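Side-chain contacts in putative uncharacterized protein (Chaetomium thermophilum, PDB 5T8V), which probably helps load cohesin onto chromatin, this chain being the C-terminal HEAT-repeat fragment of the Scc2 cohesin loader: residues 71-74 with 75-78; 102-105 with 106-110; 955-958 with 959-963; 994-997 with 998-1002. All blocks are in the same frame, centred on the assembly; numbering follows the deposited sequence.

Contact 1: 71-74 with 75-78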
loop_
_atom_site.group_PDB
_atom_site.type_symbol
_atom_site.label_atom_id
_atom_site.label_comp_id
_atom_site.label_asym_id
_atom_site.label_seq_id
_atom_site.Cartn_x
_atom_site.Cartn_y
_atom_site.Cartn_z
ATOM N N GLU A 71 -16.022 50.905 38.948
ATOM C CA GLU A 71 -15.989 51.124 37.504
ATOM C C GLU A 71 -16.123 52.599 37.144
ATOM O O GLU A 71 -15.654 53.016 36.078
ATOM C CB GLU A 71 -17.086 50.308 36.825
ATOM C CG GLU A 71 -16.771 48.825 36.740
ATOM C CD GLU A 71 -17.841 48.039 36.011
ATOM O OE1 GLU A 71 -18.905 48.621 35.708
ATOM O OE2 GLU A 71 -17.618 46.840 35.738
ATOM N N LEU A 72 -16.750 53.401 38.003
ATOM C CA LEU A 72 -16.893 54.831 37.766
ATOM C C LEU A 72 -15.822 55.652 38.473
ATOM O O LEU A 72 -15.938 56.880 38.542
ATOM C CB LEU A 72 -18.284 55.301 38.198
ATOM C CG LEU A 72 -19.467 54.607 37.512
ATOM C CD1 LEU A 72 -20.772 55.253 37.938
ATOM C CD2 LEU A 72 -19.333 54.634 35.992
ATOM N N ASN A 73 -14.784 55.003 39.001
ATOM C CA ASN A 73 -13.622 55.693 39.557
ATOM C C ASN A 73 -14.010 56.672 40.663
ATOM O O ASN A 73 -13.389 57.726 40.819
ATOM C CB ASN A 73 -12.841 56.419 38.459
ATOM C CG ASN A 73 -11.434 56.781 38.890
ATOM O OD1 ASN A 73 -10.820 56.080 39.695
ATOM N ND2 ASN A 73 -10.915 57.884 38.358
ATOM N N CYS A 74 -15.044 56.336 41.437
ATOM C CA CYS A 74 -15.412 57.108 42.616
ATOM C C CYS A 74 -15.333 56.288 43.895
ATOM O O CYS A 74 -15.717 56.788 44.959
ATOM C CB CYS A 74 -16.825 57.691 42.460
ATOM S SG CYS A 74 -18.137 56.469 42.256
ATOM N N PHE A 75 -14.849 55.046 43.822
ATOM C CA PHE A 75 -14.656 54.237 45.019
ATOM C C PHE A 75 -13.685 54.887 45.995
ATOM O O PHE A 75 -13.736 54.592 47.194
ATOM C CB PHE A 75 -14.156 52.848 44.612
ATOM C CG PHE A 75 -13.949 51.909 45.764
ATOM C CD1 PHE A 75 -15.003 51.564 46.595
ATOM C CD2 PHE A 75 -12.704 51.349 46.000
ATOM C CE1 PHE A 75 -14.815 50.693 47.650
ATOM C CE2 PHE A 75 -12.510 50.475 47.054
ATOM C CZ PHE A 75 -13.566 50.147 47.880
ATOM N N MET A 76 -12.812 55.771 45.510
ATOM C CA MET A 76 -11.859 56.446 46.384
ATOM C C MET A 76 -12.554 57.376 47.368
ATOM O O MET A 76 -12.009 57.659 48.441
ATOM C CB MET A 76 -10.859 57.234 45.541
ATOM C CG MET A 76 -11.498 58.327 44.693
ATOM S SD MET A 76 -10.439 58.884 43.347
ATOM C CE MET A 76 -10.444 57.440 42.283
ATOM N N THR A 77 -13.749 57.862 47.027
ATOM C CA THR A 77 -14.444 58.827 47.871
ATOM C C THR A 77 -15.190 58.171 49.024
ATOM O O THR A 77 -15.523 58.859 49.996
ATOM C CB THR A 77 -15.424 59.648 47.030
ATOM O OG1 THR A 77 -14.777 60.079 45.826
ATOM C CG2 THR A 77 -15.907 60.873 47.803
ATOM N N VAL A 78 -15.463 56.871 48.941
ATOM C CA VAL A 78 -16.153 56.153 50.010
ATOM C C VAL A 78 -15.406 56.385 51.318
ATOM O O VAL A 78 -14.185 56.183 51.369
ATOM C CB VAL A 78 -16.263 54.652 49.694
ATOM C CG1 VAL A 78 -16.764 53.870 50.914
ATOM C CG2 VAL A 78 -17.192 54.434 48.512
#

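Contact 2: 102-105 with 106-110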
loop_
_atom_site.group_PDB
_atom_site.type_symbol
_atom_site.label_atom_id
_atom_site.label_comp_id
_atom_site.label_asym_id
_atom_site.label_seq_id
_atom_site.Cartn_x
_atom_site.Cartn_y
_atom_site.Cartn_z
ATOM N N PHE A 102 -19.148 21.971 56.627
ATOM C CA PHE A 102 -20.376 21.989 55.842
ATOM C C PHE A 102 -20.343 20.992 54.690
ATOM O O PHE A 102 -21.120 21.127 53.738
ATOM C CB PHE A 102 -20.644 23.400 55.313
ATOM C CG PHE A 102 -19.456 24.037 54.646
ATOM C CD1 PHE A 102 -19.101 23.698 53.351
ATOM C CD2 PHE A 102 -18.699 24.983 55.315
ATOM C CE1 PHE A 102 -18.011 24.288 52.740
ATOM C CE2 PHE A 102 -17.611 25.577 54.710
ATOM C CZ PHE A 102 -17.266 25.228 53.420
ATOM N N SER A 103 -19.471 19.991 54.762
ATOM C CA SER A 103 -19.346 19.028 53.680
ATOM C C SER A 103 -20.525 18.061 53.671
ATOM O O SER A 103 -21.129 17.765 54.706
ATOM C CB SER A 103 -18.036 18.250 53.808
ATOM O OG SER A 103 -17.963 17.573 55.052
ATOM N N VAL A 104 -20.851 17.577 52.481
ATOM C CA VAL A 104 -21.880 16.561 52.295
ATOM C C VAL A 104 -21.213 15.195 52.276
ATOM O O VAL A 104 -20.115 15.031 51.730
ATOM C CB VAL A 104 -22.669 16.818 50.996
ATOM C CG1 VAL A 104 -23.511 15.603 50.610
ATOM C CG2 VAL A 104 -23.556 18.039 51.153
ATOM N N GLN A 105 -21.877 14.211 52.873
ATOM C CA GLN A 105 -21.393 12.839 52.903
ATOM C C GLN A 105 -22.382 11.932 52.186
ATOM O O GLN A 105 -23.595 12.037 52.386
ATOM C CB GLN A 105 -21.186 12.360 54.344
ATOM C CG GLN A 105 -19.919 12.893 54.995
ATOM C CD GLN A 105 -18.660 12.347 54.346
ATOM O OE1 GLN A 105 -18.725 11.586 53.381
ATOM N NE2 GLN A 105 -17.506 12.735 54.876
ATOM N N THR A 106 -21.852 11.039 51.346
ATOM C CA THR A 106 -22.712 10.141 50.583
ATOM C C THR A 106 -23.531 9.242 51.497
ATOM O O THR A 106 -24.656 8.865 51.150
ATOM C CB THR A 106 -21.872 9.294 49.628
ATOM O OG1 THR A 106 -20.906 8.542 50.374
ATOM C CG2 THR A 106 -21.156 10.179 48.618
ATOM N N SER A 107 -22.988 8.888 52.663
ATOM C CA SER A 107 -23.715 8.044 53.604
ATOM C C SER A 107 -24.970 8.717 54.144
ATOM O O SER A 107 -25.879 8.020 54.603
ATOM C CB SER A 107 -22.802 7.659 54.769
ATOM O OG SER A 107 -23.531 6.980 55.776
ATOM N N TRP A 108 -25.038 10.046 54.099
ATOM C CA TRP A 108 -26.133 10.785 54.721
ATOM C C TRP A 108 -27.502 10.283 54.282
ATOM O O TRP A 108 -27.644 9.711 53.198
ATOM C CB TRP A 108 -26.008 12.281 54.402
ATOM C CG TRP A 108 -25.111 13.036 55.340
ATOM C CD1 TRP A 108 -24.390 12.525 56.380
ATOM C CD2 TRP A 108 -24.849 14.445 55.326
ATOM N NE1 TRP A 108 -23.695 13.527 57.012
ATOM C CE2 TRP A 108 -23.959 14.715 56.384
ATOM C CE3 TRP A 108 -25.279 15.504 54.519
ATOM C CZ2 TRP A 108 -23.493 15.997 56.659
ATOM C CZ3 TRP A 108 -24.814 16.776 54.793
ATOM C CH2 TRP A 108 -23.929 17.012 55.854
ATOM N N GLY A 109 -28.509 10.492 55.129
ATOM C CA GLY A 109 -29.877 10.170 54.809
ATOM C C GLY A 109 -30.721 11.412 54.589
ATOM O O GLY A 109 -30.233 12.543 54.579
ATOM N N ALA A 110 -32.023 11.178 54.422
ATOM C CA ALA A 110 -32.931 12.270 54.096
ATOM C C ALA A 110 -33.042 13.295 55.217
ATOM O O ALA A 110 -33.514 14.409 54.968
ATOM C CB ALA A 110 -34.312 11.714 53.759
#

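Contact 3: 955-958 with 959-963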
loop_
_atom_site.group_PDB
_atom_site.type_symbol
_atom_site.label_atom_id
_atom_site.label_comp_id
_atom_site.label_asym_id
_atom_site.label_seq_id
_atom_site.Cartn_x
_atom_site.Cartn_y
_atom_site.Cartn_z
ATOM N N LYS A 955 9.154 -42.154 -61.770
ATOM C CA LYS A 955 9.520 -41.438 -62.989
ATOM C C LYS A 955 10.658 -40.462 -62.717
ATOM O O LYS A 955 11.534 -40.265 -63.566
ATOM C CB LYS A 955 8.310 -40.693 -63.561
ATOM C CG LYS A 955 7.197 -41.572 -64.142
ATOM C CD LYS A 955 7.715 -42.598 -65.136
ATOM C CE LYS A 955 7.903 -43.960 -64.473
ATOM N NZ LYS A 955 8.561 -44.943 -65.376
ATOM N N THR A 956 10.661 -39.843 -61.533
ATOM C CA THR A 956 11.771 -38.972 -61.161
ATOM C C THR A 956 13.073 -39.756 -61.079
ATOM O O THR A 956 14.117 -39.288 -61.546
ATOM C CB THR A 956 11.485 -38.277 -59.828
ATOM O OG1 THR A 956 10.199 -37.646 -59.874
ATOM C CG2 THR A 956 12.545 -37.227 -59.534
ATOM N N ARG A 957 13.037 -40.950 -60.483
ATOM C CA ARG A 957 14.227 -41.796 -60.468
ATOM C C ARG A 957 14.691 -42.112 -61.889
ATOM O O ARG A 957 15.856 -41.876 -62.251
ATOM C CB ARG A 957 13.937 -43.081 -59.690
ATOM C CG ARG A 957 14.850 -44.245 -60.033
ATOM C CD ARG A 957 15.008 -45.210 -58.869
ATOM N NE ARG A 957 15.861 -46.341 -59.231
ATOM C CZ ARG A 957 16.544 -47.085 -58.366
ATOM N NH1 ARG A 957 16.498 -46.826 -57.065
ATOM N NH2 ARG A 957 17.286 -48.092 -58.809
ATOM N N ALA A 958 13.780 -42.637 -62.714
ATOM C CA ALA A 958 14.121 -42.955 -64.098
ATOM C C ALA A 958 14.772 -41.766 -64.793
ATOM O O ALA A 958 15.742 -41.928 -65.543
ATOM C CB ALA A 958 12.868 -43.398 -64.856
ATOM N N SER A 959 14.254 -40.560 -64.552
ATOM C CA SER A 959 14.855 -39.369 -65.143
ATOM C C SER A 959 16.255 -39.135 -64.597
ATOM O O SER A 959 17.184 -38.842 -65.358
ATOM C CB SER A 959 13.971 -38.152 -64.882
ATOM O OG SER A 959 14.554 -36.982 -65.425
ATOM N N ALA A 960 16.427 -39.260 -63.278
ATOM C CA ALA A 960 17.741 -39.081 -62.675
ATOM C C ALA A 960 18.768 -40.038 -63.257
ATOM O O ALA A 960 19.970 -39.762 -63.177
ATOM C CB ALA A 960 17.659 -39.268 -61.159
ATOM N N GLN A 961 18.330 -41.157 -63.836
ATOM C CA GLN A 961 19.282 -42.043 -64.499
ATOM C C GLN A 961 19.851 -41.448 -65.784
ATOM O O GLN A 961 20.904 -41.904 -66.242
ATOM C CB GLN A 961 18.629 -43.389 -64.807
ATOM C CG GLN A 961 18.240 -44.173 -63.574
ATOM C CD GLN A 961 17.662 -45.531 -63.908
ATOM O OE1 GLN A 961 17.282 -45.795 -65.050
ATOM N NE2 GLN A 961 17.596 -46.405 -62.911
ATOM N N VAL A 962 19.192 -40.449 -66.372
ATOM C CA VAL A 962 19.626 -39.890 -67.650
ATOM C C VAL A 962 20.428 -38.617 -67.408
ATOM O O VAL A 962 21.639 -38.581 -67.655
ATOM C CB VAL A 962 18.426 -39.618 -68.577
ATOM C CG1 VAL A 962 18.906 -39.271 -69.982
ATOM C CG2 VAL A 962 17.498 -40.825 -68.617
ATOM N N GLN A 963 19.760 -37.564 -66.935
ATOM C CA GLN A 963 20.423 -36.313 -66.601
ATOM C C GLN A 963 20.297 -36.038 -65.105
ATOM O O GLN A 963 19.305 -36.431 -64.485
ATOM C CB GLN A 963 19.837 -35.128 -67.378
ATOM C CG GLN A 963 20.087 -35.171 -68.879
ATOM C CD GLN A 963 18.998 -35.902 -69.638
ATOM O OE1 GLN A 963 17.996 -36.323 -69.060
ATOM N NE2 GLN A 963 19.189 -36.058 -70.945
#

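Contact 4: 994-997 with 998-1002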
loop_
_atom_site.group_PDB
_atom_site.type_symbol
_atom_site.label_atom_id
_atom_site.label_comp_id
_atom_site.label_asym_id
_atom_site.label_seq_id
_atom_site.Cartn_x
_atom_site.Cartn_y
_atom_site.Cartn_z
ATOM N N GLU A 994 -5.480 -54.177 -53.069
ATOM C CA GLU A 994 -5.580 -54.642 -54.445
ATOM C C GLU A 994 -5.590 -53.507 -55.457
ATOM O O GLU A 994 -5.100 -53.686 -56.577
ATOM C CB GLU A 994 -6.846 -55.487 -54.625
ATOM C CG GLU A 994 -6.671 -56.673 -55.565
ATOM C CD GLU A 994 -5.685 -57.696 -55.033
ATOM O OE1 GLU A 994 -5.491 -57.752 -53.800
ATOM O OE2 GLU A 994 -5.099 -58.439 -55.847
ATOM N N MET A 995 -6.132 -52.342 -55.091
ATOM C CA MET A 995 -6.112 -51.193 -55.989
ATOM C C MET A 995 -4.695 -50.775 -56.350
ATOM O O MET A 995 -4.490 -50.158 -57.402
ATOM C CB MET A 995 -6.856 -50.018 -55.346
ATOM C CG MET A 995 -6.791 -48.708 -56.130
ATOM S SD MET A 995 -7.501 -48.825 -57.786
ATOM C CE MET A 995 -7.145 -47.187 -58.423
ATOM N N PHE A 996 -3.713 -51.095 -55.507
ATOM C CA PHE A 996 -2.335 -50.691 -55.752
ATOM C C PHE A 996 -1.544 -51.726 -56.541
ATOM O O PHE A 996 -0.605 -51.358 -57.257
ATOM C CB PHE A 996 -1.626 -50.415 -54.422
ATOM C CG PHE A 996 -2.000 -49.097 -53.802
ATOM C CD1 PHE A 996 -3.160 -48.971 -53.055
ATOM C CD2 PHE A 996 -1.190 -47.985 -53.966
ATOM C CE1 PHE A 996 -3.504 -47.760 -52.485
ATOM C CE2 PHE A 996 -1.529 -46.773 -53.398
ATOM C CZ PHE A 996 -2.688 -46.661 -52.657
ATOM N N LYS A 997 -1.894 -53.009 -56.438
ATOM C CA LYS A 997 -1.140 -54.024 -57.165
ATOM C C LYS A 997 -1.375 -53.930 -58.667
ATOM O O LYS A 997 -0.520 -54.351 -59.453
ATOM C CB LYS A 997 -1.502 -55.423 -56.665
ATOM C CG LYS A 997 -0.503 -56.487 -57.099
ATOM C CD LYS A 997 -1.037 -57.898 -56.916
ATOM C CE LYS A 997 -0.031 -58.925 -57.418
ATOM N NZ LYS A 997 -0.542 -60.317 -57.325
ATOM N N GLU A 998 -2.520 -53.383 -59.084
ATOM C CA GLU A 998 -2.805 -53.275 -60.512
ATOM C C GLU A 998 -1.820 -52.349 -61.212
ATOM O O GLU A 998 -1.559 -52.513 -62.410
ATOM C CB GLU A 998 -4.237 -52.780 -60.728
ATOM C CG GLU A 998 -5.304 -53.589 -59.999
ATOM C CD GLU A 998 -5.211 -55.078 -60.279
ATOM O OE1 GLU A 998 -4.473 -55.777 -59.553
ATOM O OE2 GLU A 998 -5.870 -55.547 -61.231
ATOM N N HIS A 999 -1.263 -51.377 -60.489
ATOM C CA HIS A 999 -0.323 -50.420 -61.063
ATOM C C HIS A 999 1.124 -50.714 -60.703
ATOM O O HIS A 999 2.027 -50.335 -61.457
ATOM C CB HIS A 999 -0.671 -48.999 -60.605
ATOM C CG HIS A 999 -2.094 -48.612 -60.868
ATOM N ND1 HIS A 999 -3.149 -49.123 -60.144
ATOM C CD2 HIS A 999 -2.634 -47.767 -61.777
ATOM C CE1 HIS A 999 -4.279 -48.608 -60.594
ATOM N NE2 HIS A 999 -3.994 -47.782 -61.585
ATOM N N PHE A 1000 1.367 -51.371 -59.569
ATOM C CA PHE A 1000 2.701 -51.799 -59.157
ATOM C C PHE A 1000 2.723 -53.322 -59.158
ATOM O O PHE A 1000 2.478 -53.950 -58.117
ATOM C CB PHE A 1000 3.050 -51.244 -57.775
ATOM C CG PHE A 1000 2.872 -49.756 -57.660
ATOM C CD1 PHE A 1000 3.913 -48.895 -57.958
ATOM C CD2 PHE A 1000 1.658 -49.220 -57.265
ATOM C CE1 PHE A 1000 3.748 -47.526 -57.858
ATOM C CE2 PHE A 1000 1.487 -47.852 -57.163
ATOM C CZ PHE A 1000 2.532 -47.005 -57.459
ATOM N N PRO A 1001 3.011 -53.964 -60.297
ATOM C CA PRO A 1001 2.813 -55.423 -60.381
ATOM C C PRO A 1001 3.589 -56.211 -59.340
ATOM O O PRO A 1001 3.051 -57.163 -58.763
ATOM C CB PRO A 1001 3.275 -55.753 -61.810
ATOM C CG PRO A 1001 3.193 -54.460 -62.557
ATOM C CD PRO A 1001 3.515 -53.399 -61.559
ATOM N N LYS A 1002 4.838 -55.835 -59.072
ATOM C CA LYS A 1002 5.675 -56.587 -58.146
ATOM C C LYS A 1002 5.457 -56.135 -56.705
ATOM O O LYS A 1002 6.395 -56.135 -55.901
ATOM C CB LYS A 1002 7.151 -56.452 -58.531
ATOM C CG LYS A 1002 7.676 -55.019 -58.578
ATOM C CD LYS A 1002 8.928 -54.916 -59.441
ATOM C CE LYS A 1002 10.101 -55.684 -58.843
ATOM N NZ LYS A 1002 11.226 -55.827 -59.808
#

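Contact 1: 71-74 with 75-78
Asn73 and Met76 meet at the exposed side of the loop that follows helix 56-71. Their side chains cross obliquely. The methyl of Met76 does the touching. Met76 CE lies 3.6 Å from Asn73 CG. Met76 CE is also 3.3 Å from Asn73 O. The Met76 chain bends at its end (chi3 69°), and this turns the methyl back toward Asn73. The contact is van der Waals in kind, a methyl laid against polar groups.

Cys74 and Thr77 are joined through the backbone. Thr77 N donates to Cys74 O at 3.1 Å. The donor stands above the carbonyl plane, 56° out of it. Thr77 CB lies 3.5 Å from the same acceptor, Cys74 O.

Phe75 sends its ring the other way, with CG anti to the backbone N (chi1 -179°). There it packs on Leu66, Thr69 and Ile70 of helix 56-71 and on Leu83 of helix 81-96. Arg141 NH1 bonds to Phe75 O and Val78 O. One face of the loop is therefore buried, while Asn73, Met76 and Thr77 are exposed.

Asn73 has a positive phi. Its N bonds to Ile70 O, and Cys74 N bonds to Thr69 O. This is a Schellman motif, which ends helix 56-71 and leads the chain into the turn at 74-77.

Contact 2: 102-105 with 106-110
Trp108 lays its indole against the backbone of Ser103, Val104 and Gln105. Trp108 CB lies 3.2 Å from Gln105 O. From there CG points anti to the residue's own carbonyl carbon (chi1 -85°), which swings the ring back along the preceding residues. Trp108 CD1 comes to 3.8 Å from Gln105 CB. NE1 meets the same CB. Gln105 CB stands over the five-membered ring of Trp108, 3.9 Å from its centroid and 14° off the normal, as a CH-pi contact. Gln105 N lies over the middle of the indole on this face.

Farther out, the six-membered ring meets Val104. Val104 CA is 4.2 Å from the centroid of that ring of Trp108 and over the same face, a second CH-pi contact. Val104 CG2 reaches CZ3 of Trp108 at 4.1 Å. At the tip, CH2 comes close to Ser103 O, obliquely to the ring.

Trp116 meets the indole too, its plane turned about 60° from that of Trp108, and its NE1 bonds to Phe102 O. With an alanine in place of Trp108, Val104 CA and Gln105 CB would probably lose the ring they rest on, and Trp116 its aromatic neighbour.

The backbone closes the contact. Trp108 N donates to Gln105 O at 3.0 Å. This is a type I beta turn from Gln105 to Trp108, in the link between helices 81-96 and 112-117.

Contact 3: 955-958 with 959-963
The backbone from Lys955 to Ala960 is alpha-helical, with Ser959 N bonded to Lys955 O and Ala960 N to Thr956 O. The contact lies in the C-terminal part of helix 940-960. Gln961 N continues the pattern, donating to Arg957 O at 3.0 Å, nearly along the C=O axis. A weak bond from Gln961 N also reaches Ala958 O at 3.2 Å.

Arg957 and Gln961 sit one turn apart and are both exposed. The side chains cross at an oblique angle, Arg957 NE and Gln961 NE2 being 4.1 Å apart. Both nitrogens carry N-H groups, and they form no bond with each other. The guanidinium and amide planes are 58° apart, so the two groups do not stack. The aliphatic part of Gln961 is closer in, with CG 3.6 Å from Arg957 O.

Neighbouring positions on the helix pack on the protein. Ala960 CB rests 3.4 Å from Arg957 O, and Ala960 also touches Leu965 and Trp1024. Thr956 packs on Leu965 and on Phe973 of helix 969-986, while its OG1 bonds to Gly952 O. Arg957 itself touches Phe1019.

Val962 holds CG1 anti to its backbone N (chi1 -170°), which leaves CG2 beside that N. Val962 CG2 lies 3.7 Å from Ala958 O. The chain turns here: Ser959 O accepts two backbone donors, Val962 N at 2.8 Å and Gln963 N at 3.3 Å.

Contact 4: 994-997 with 998-1002
An alpha turn joins Phe996 to Phe1000 in the loop between helices 969-986 and 1009-1016. Phe996 O accepts two backbone donors. Phe1000 N donates to Phe996 O at 3.0 Å, in the carbonyl plane. His999 N donates to Phe996 O at 3.3 Å, from well above that plane.

The Phe996 and Phe1000 side chains lie side by side and point the same way. They touch through CD2 of Phe996 and CE2 of Phe1000, 4.2 Å apart, with CE2 at the edge of the Phe996 ring. Phe996 O lies in the plane of the Phe1000 ring, at its edge. Phe996 packs on Val946 and Ile947 of helix 940-960. Phe1000 packs on Gln954 of the same helix and on Leu1011 and Ile1015 of helix 1009-1016, and its ring makes a cation-pi contact with Lys951. A serine in place of Phe1000 would probably open a gap between helices 940-960 and 1009-1016 and leave Lys951 without its cation-pi partner.

Met995 and His999 meet on another side of the turn. The Met995 chain bends at chi2 (60°) and brings CE to 3.9 Å from CE1 of His999. Met995 SD approaches the imidazole edge, 5.4 Å from the centroid of the His999 ring, as a Met-aromatic contact. His999 ND1 gives a weak bond of 3.2 Å to Met995 O, with an N-H...O angle of 131°.

Glu998 CG lies 3.4 Å from Glu994 O. OE2 of Glu994 and OE1 of Glu998 are 4.6 Å apart. Their like charges may slightly favour protonation of one, an effect that solvent and the nearby Lys997 would probably weaken.

The four contacts fall into two pairs on opposite sides of the centre of this long helical chain. Contacts 1 and 2 are in the N-terminal part, on consecutive inter-helix loops joined by helix 81-96. Their centres are 44 Å apart and their nearest atoms about 26 Å. Contacts 3 and 4 form a closer pair, with centres 22 Å apart and nearest atoms about 9 Å. Helix 940-960 relates them: it carries most of contact 3, and its Lys951, Val946 and Ile947 receive contact 4. Contacts 1 and 4 have centres 149 Å apart. None of the contacts touches another. All four are local structural features of turns and helix ends.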